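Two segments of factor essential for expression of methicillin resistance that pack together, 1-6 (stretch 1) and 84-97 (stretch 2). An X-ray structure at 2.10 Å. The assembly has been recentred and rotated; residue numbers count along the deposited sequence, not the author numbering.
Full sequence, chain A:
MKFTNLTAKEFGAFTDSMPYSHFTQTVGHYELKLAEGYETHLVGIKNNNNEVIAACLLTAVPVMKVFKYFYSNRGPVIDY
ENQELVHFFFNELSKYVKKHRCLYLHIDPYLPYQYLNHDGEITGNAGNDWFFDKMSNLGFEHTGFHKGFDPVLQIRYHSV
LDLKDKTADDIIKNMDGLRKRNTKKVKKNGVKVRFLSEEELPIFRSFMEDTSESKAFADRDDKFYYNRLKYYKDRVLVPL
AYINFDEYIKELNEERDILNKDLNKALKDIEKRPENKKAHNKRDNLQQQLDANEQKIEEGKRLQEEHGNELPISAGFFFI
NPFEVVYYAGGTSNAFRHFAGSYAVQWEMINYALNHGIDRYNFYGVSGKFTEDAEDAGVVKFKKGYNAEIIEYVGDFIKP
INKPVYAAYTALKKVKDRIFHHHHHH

Stretch 1, residues 1-6: MKFTNL
Stretch 2 84-97: ELVHFFFNELSKYV

A short N-terminal strand, Lys2 to Asn5, lies across a helix that runs through all of Glu84 to Val97 and continues beyond both ends. The two run in broadly the same direction: their N-to-C axes make a signed crossing angle of -48° and approach to 9.3 Å. The register is set by Met1 near Leu85 (CA to CA 9.1 Å) and Phe3 near Glu92 (CA to CA 6.5 Å), so the backbones are closer at Phe3 than at the chain start. The helix is regular, with phi/psi near -65/-42 and i to i+4 bonds such as Glu92 N to Phe88 O (2.9 Å) and Tyr96 N to Glu92 O (2.8 Å). The strand is extended, from -132/142 at Lys2 through -83/139 at Phe3 to -163/176 at Thr4. This alternation directs the CA-to-CB bonds of Met1 and Phe3 toward the helix and those of Lys2 and Thr4 away from it.

Phe3 is the main bump, with 155 Å² of its surface covered by the helix. With chi1 t (-170°) and chi2 87°, its ring enters a hollow bounded by Phe89, Glu92, Leu93 and Tyr96, spaced i, i+3, i+4 and i+7 over two turns of one helix side. Phe3 CD1 lies 3.4 Å from Glu92 CB, Phe3 CE1 3.7 Å from Phe89 CE2, and Phe3 CE2 3.6 Å from Tyr96 CB. The tip reaches the helix backbone itself, Phe3 CZ standing 3.8 Å from Leu93 CA, while Leu93 CD1 is 4.2 Å from the same CZ. Glu92 O lies over one face of the ring. The neighbouring aromatic rings meet it obliquely: Phe89 (chi1 t, chi2 -86°) has its centroid 5.6 Å from that of Phe3, with planes at 54°, and Tyr96 (chi1 t, chi2 83°) has its centroid at 5.7 Å, with planes at 51°.

Met1 makes the second bump, nearer the start of the helix segment. Its side chain (chi1 t, chi2 t, chi3 97°) bends over Phe88, whose ring is set at chi1 t and chi2 72°. Met1 CE sits 3.8 Å from the Phe88 ring centroid, 26° off the normal, a CH-pi contact over the face; Met1 SD is 4.4 Å from that centroid and oblique. Met1 CG touches Phe88 CE2 at 3.4 Å, and Met1 SD reaches Leu85 CD1 at 3.5 Å. The edge of the Phe88 ring meets the strand backbone, with Phe3 N 4.1 Å from Phe88 CE2.

At the far end Asn5 (chi1 m) starts sideways, but its side chain comes nearer the helix, close to the Tyr96 hydroxyl. Glu92 (chi1 m, chi2 m) lies along Phe3, its OE1 3.8 Å from Phe3 CB, and its OE2 also forms a salt bridge with Lys95 NZ at 3.1 Å within the helix. In all, 502 Å² is buried, both sides summed, chiefly by apolar and aromatic packing.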

# COMPACT_ATOMS: atom_id res chain seq x y z
N MET A 1 -29.20 -17.41 11.96
CA MET A 1 -28.40 -16.16 12.12
C MET A 1 -28.23 -15.77 13.59
O MET A 1 -29.17 -15.28 14.22
CB MET A 1 -29.06 -15.01 11.35
CG MET A 1 -28.43 -13.66 11.58
SD MET A 1 -28.63 -12.54 10.19
CE MET A 1 -30.05 -11.59 10.67
N LYS A 2 -27.04 -16.00 14.13
CA LYS A 2 -26.77 -15.64 15.51
C LYS A 2 -25.46 -14.88 15.62
O LYS A 2 -24.50 -15.17 14.89
CB LYS A 2 -26.71 -16.89 16.39
CG LYS A 2 -26.40 -16.60 17.86
CD LYS A 2 -26.76 -17.78 18.78
CE LYS A 2 -25.95 -19.04 18.45
NZ LYS A 2 -26.36 -20.22 19.28
N PHE A 3 -25.42 -13.88 16.50
CA PHE A 3 -24.21 -13.11 16.72
C PHE A 3 -23.43 -13.97 17.69
O PHE A 3 -24.01 -14.56 18.60
CB PHE A 3 -24.53 -11.76 17.38
CG PHE A 3 -23.35 -10.81 17.43
CD1 PHE A 3 -23.08 -9.95 16.37
CD2 PHE A 3 -22.53 -10.75 18.56
CE1 PHE A 3 -22.02 -9.04 16.43
CE2 PHE A 3 -21.46 -9.85 18.63
CZ PHE A 3 -21.21 -8.99 17.56
N THR A 4 -22.12 -14.08 17.49
CA THR A 4 -21.32 -14.90 18.38
C THR A 4 -19.83 -14.58 18.26
O THR A 4 -19.43 -13.74 17.45
CB THR A 4 -21.54 -16.40 18.08
OG1 THR A 4 -20.80 -17.19 19.02
CG2 THR A 4 -21.07 -16.74 16.67
N ASN A 5 -19.02 -15.23 19.09
CA ASN A 5 -17.58 -15.05 19.04
C ASN A 5 -17.10 -16.07 18.00
O ASN A 5 -17.74 -17.10 17.82
CB ASN A 5 -16.95 -15.34 20.40
CG ASN A 5 -17.06 -14.17 21.34
OD1 ASN A 5 -16.31 -13.19 21.24
ND2 ASN A 5 -18.00 -14.24 22.26
N LEU A 6 -16.00 -15.77 17.33
CA LEU A 6 -15.47 -16.67 16.31
C LEU A 6 -14.08 -17.13 16.70
O LEU A 6 -13.36 -16.43 17.43
CB LEU A 6 -15.37 -15.93 14.96
CG LEU A 6 -16.59 -15.26 14.33
CD1 LEU A 6 -16.16 -14.58 13.04
CD2 LEU A 6 -17.70 -16.30 14.04
N GLU A 84 -30.57 -5.64 5.87
CA GLU A 84 -31.11 -6.28 7.07
C GLU A 84 -29.99 -6.93 7.86
O GLU A 84 -29.97 -6.88 9.10
CB GLU A 84 -32.16 -7.32 6.70
CG GLU A 84 -33.31 -6.77 5.85
CD GLU A 84 -34.42 -7.79 5.59
OE1 GLU A 84 -34.12 -8.96 5.22
OE2 GLU A 84 -35.61 -7.42 5.75
N LEU A 85 -29.05 -7.55 7.16
CA LEU A 85 -27.93 -8.20 7.83
C LEU A 85 -27.05 -7.12 8.47
O LEU A 85 -26.59 -7.28 9.60
CB LEU A 85 -27.12 -9.03 6.82
CG LEU A 85 -25.85 -9.70 7.35
CD1 LEU A 85 -26.21 -10.68 8.47
CD2 LEU A 85 -25.15 -10.42 6.21
N VAL A 86 -26.82 -6.02 7.76
CA VAL A 86 -26.00 -4.95 8.32
C VAL A 86 -26.65 -4.40 9.60
O VAL A 86 -25.97 -4.15 10.60
CB VAL A 86 -25.81 -3.81 7.29
CG1 VAL A 86 -25.23 -2.59 7.97
CG2 VAL A 86 -24.86 -4.28 6.18
N HIS A 87 -27.97 -4.24 9.57
CA HIS A 87 -28.72 -3.74 10.72
C HIS A 87 -28.55 -4.68 11.92
O HIS A 87 -28.22 -4.24 13.02
CB HIS A 87 -30.19 -3.63 10.36
CG HIS A 87 -31.03 -3.02 11.44
ND1 HIS A 87 -31.30 -1.67 11.50
CD2 HIS A 87 -31.65 -3.59 12.50
CE1 HIS A 87 -32.05 -1.43 12.56
NE2 HIS A 87 -32.28 -2.57 13.18
N PHE A 88 -28.79 -5.96 11.69
CA PHE A 88 -28.66 -6.98 12.72
C PHE A 88 -27.27 -6.96 13.35
O PHE A 88 -27.12 -7.01 14.57
CB PHE A 88 -28.91 -8.37 12.13
CG PHE A 88 -28.78 -9.49 13.13
CD1 PHE A 88 -29.75 -9.69 14.11
CD2 PHE A 88 -27.69 -10.35 13.09
CE1 PHE A 88 -29.63 -10.73 15.04
CE2 PHE A 88 -27.57 -11.39 14.01
CZ PHE A 88 -28.54 -11.57 14.99
N PHE A 89 -26.24 -6.89 12.51
CA PHE A 89 -24.88 -6.89 13.02
C PHE A 89 -24.56 -5.72 13.94
O PHE A 89 -24.00 -5.92 15.02
CB PHE A 89 -23.85 -6.91 11.88
CG PHE A 89 -22.43 -6.93 12.38
CD1 PHE A 89 -21.77 -5.74 12.69
CD2 PHE A 89 -21.77 -8.13 12.61
CE1 PHE A 89 -20.49 -5.76 13.23
CE2 PHE A 89 -20.49 -8.15 13.15
CZ PHE A 89 -19.85 -6.97 13.46
N PHE A 90 -24.88 -4.51 13.51
CA PHE A 90 -24.56 -3.36 14.33
C PHE A 90 -25.38 -3.25 15.61
O PHE A 90 -24.92 -2.72 16.62
CB PHE A 90 -24.64 -2.08 13.49
CG PHE A 90 -23.46 -1.92 12.57
CD1 PHE A 90 -23.56 -2.24 11.22
CD2 PHE A 90 -22.23 -1.51 13.07
CE1 PHE A 90 -22.44 -2.16 10.38
CE2 PHE A 90 -21.10 -1.42 12.24
CZ PHE A 90 -21.21 -1.76 10.89
N ASN A 91 -26.59 -3.79 15.58
CA ASN A 91 -27.45 -3.77 16.75
C ASN A 91 -26.89 -4.80 17.74
O ASN A 91 -26.78 -4.52 18.94
CB ASN A 91 -28.88 -4.15 16.34
CG ASN A 91 -29.91 -3.68 17.34
OD1 ASN A 91 -29.96 -2.50 17.68
ND2 ASN A 91 -30.74 -4.60 17.81
N GLU A 92 -26.51 -5.97 17.25
CA GLU A 92 -25.97 -6.99 18.13
C GLU A 92 -24.58 -6.62 18.63
O GLU A 92 -24.18 -7.03 19.73
CB GLU A 92 -25.92 -8.34 17.41
CG GLU A 92 -27.29 -8.91 17.04
CD GLU A 92 -28.08 -9.38 18.25
OE1 GLU A 92 -27.49 -10.06 19.12
OE2 GLU A 92 -29.29 -9.08 18.33
N LEU A 93 -23.83 -5.84 17.85
CA LEU A 93 -22.49 -5.43 18.27
C LEU A 93 -22.63 -4.49 19.47
O LEU A 93 -21.83 -4.53 20.41
CB LEU A 93 -21.76 -4.72 17.13
CG LEU A 93 -20.38 -4.14 17.46
CD1 LEU A 93 -19.43 -5.23 17.96
CD2 LEU A 93 -19.81 -3.49 16.20
N SER A 94 -23.66 -3.65 19.43
CA SER A 94 -23.94 -2.71 20.50
C SER A 94 -24.24 -3.50 21.78
O SER A 94 -23.68 -3.21 22.84
CB SER A 94 -25.14 -1.83 20.15
OG SER A 94 -24.84 -0.99 19.05
N LYS A 95 -25.12 -4.50 21.67
CA LYS A 95 -25.48 -5.33 22.81
C LYS A 95 -24.25 -6.05 23.34
O LYS A 95 -24.05 -6.20 24.55
CB LYS A 95 -26.52 -6.38 22.41
CG LYS A 95 -27.83 -5.83 21.90
CD LYS A 95 -28.77 -6.98 21.55
CE LYS A 95 -30.05 -6.48 20.89
NZ LYS A 95 -30.94 -7.61 20.49
N TYR A 96 -23.42 -6.51 22.41
CA TYR A 96 -22.21 -7.22 22.77
C TYR A 96 -21.26 -6.34 23.58
O TYR A 96 -20.81 -6.73 24.66
CB TYR A 96 -21.48 -7.71 21.51
CG TYR A 96 -20.24 -8.50 21.82
CD1 TYR A 96 -20.31 -9.86 22.14
CD2 TYR A 96 -18.99 -7.88 21.83
CE1 TYR A 96 -19.16 -10.59 22.46
CE2 TYR A 96 -17.84 -8.59 22.15
CZ TYR A 96 -17.94 -9.94 22.46
OH TYR A 96 -16.80 -10.65 22.77
N VAL A 97 -20.96 -5.14 23.09
CA VAL A 97 -20.03 -4.31 23.85
C VAL A 97 -20.61 -3.84 25.18
O VAL A 97 -19.86 -3.53 26.09
CB VAL A 97 -19.53 -3.09 23.03
CG1 VAL A 97 -18.74 -3.59 21.82
CG2 VAL A 97 -20.70 -2.20 22.63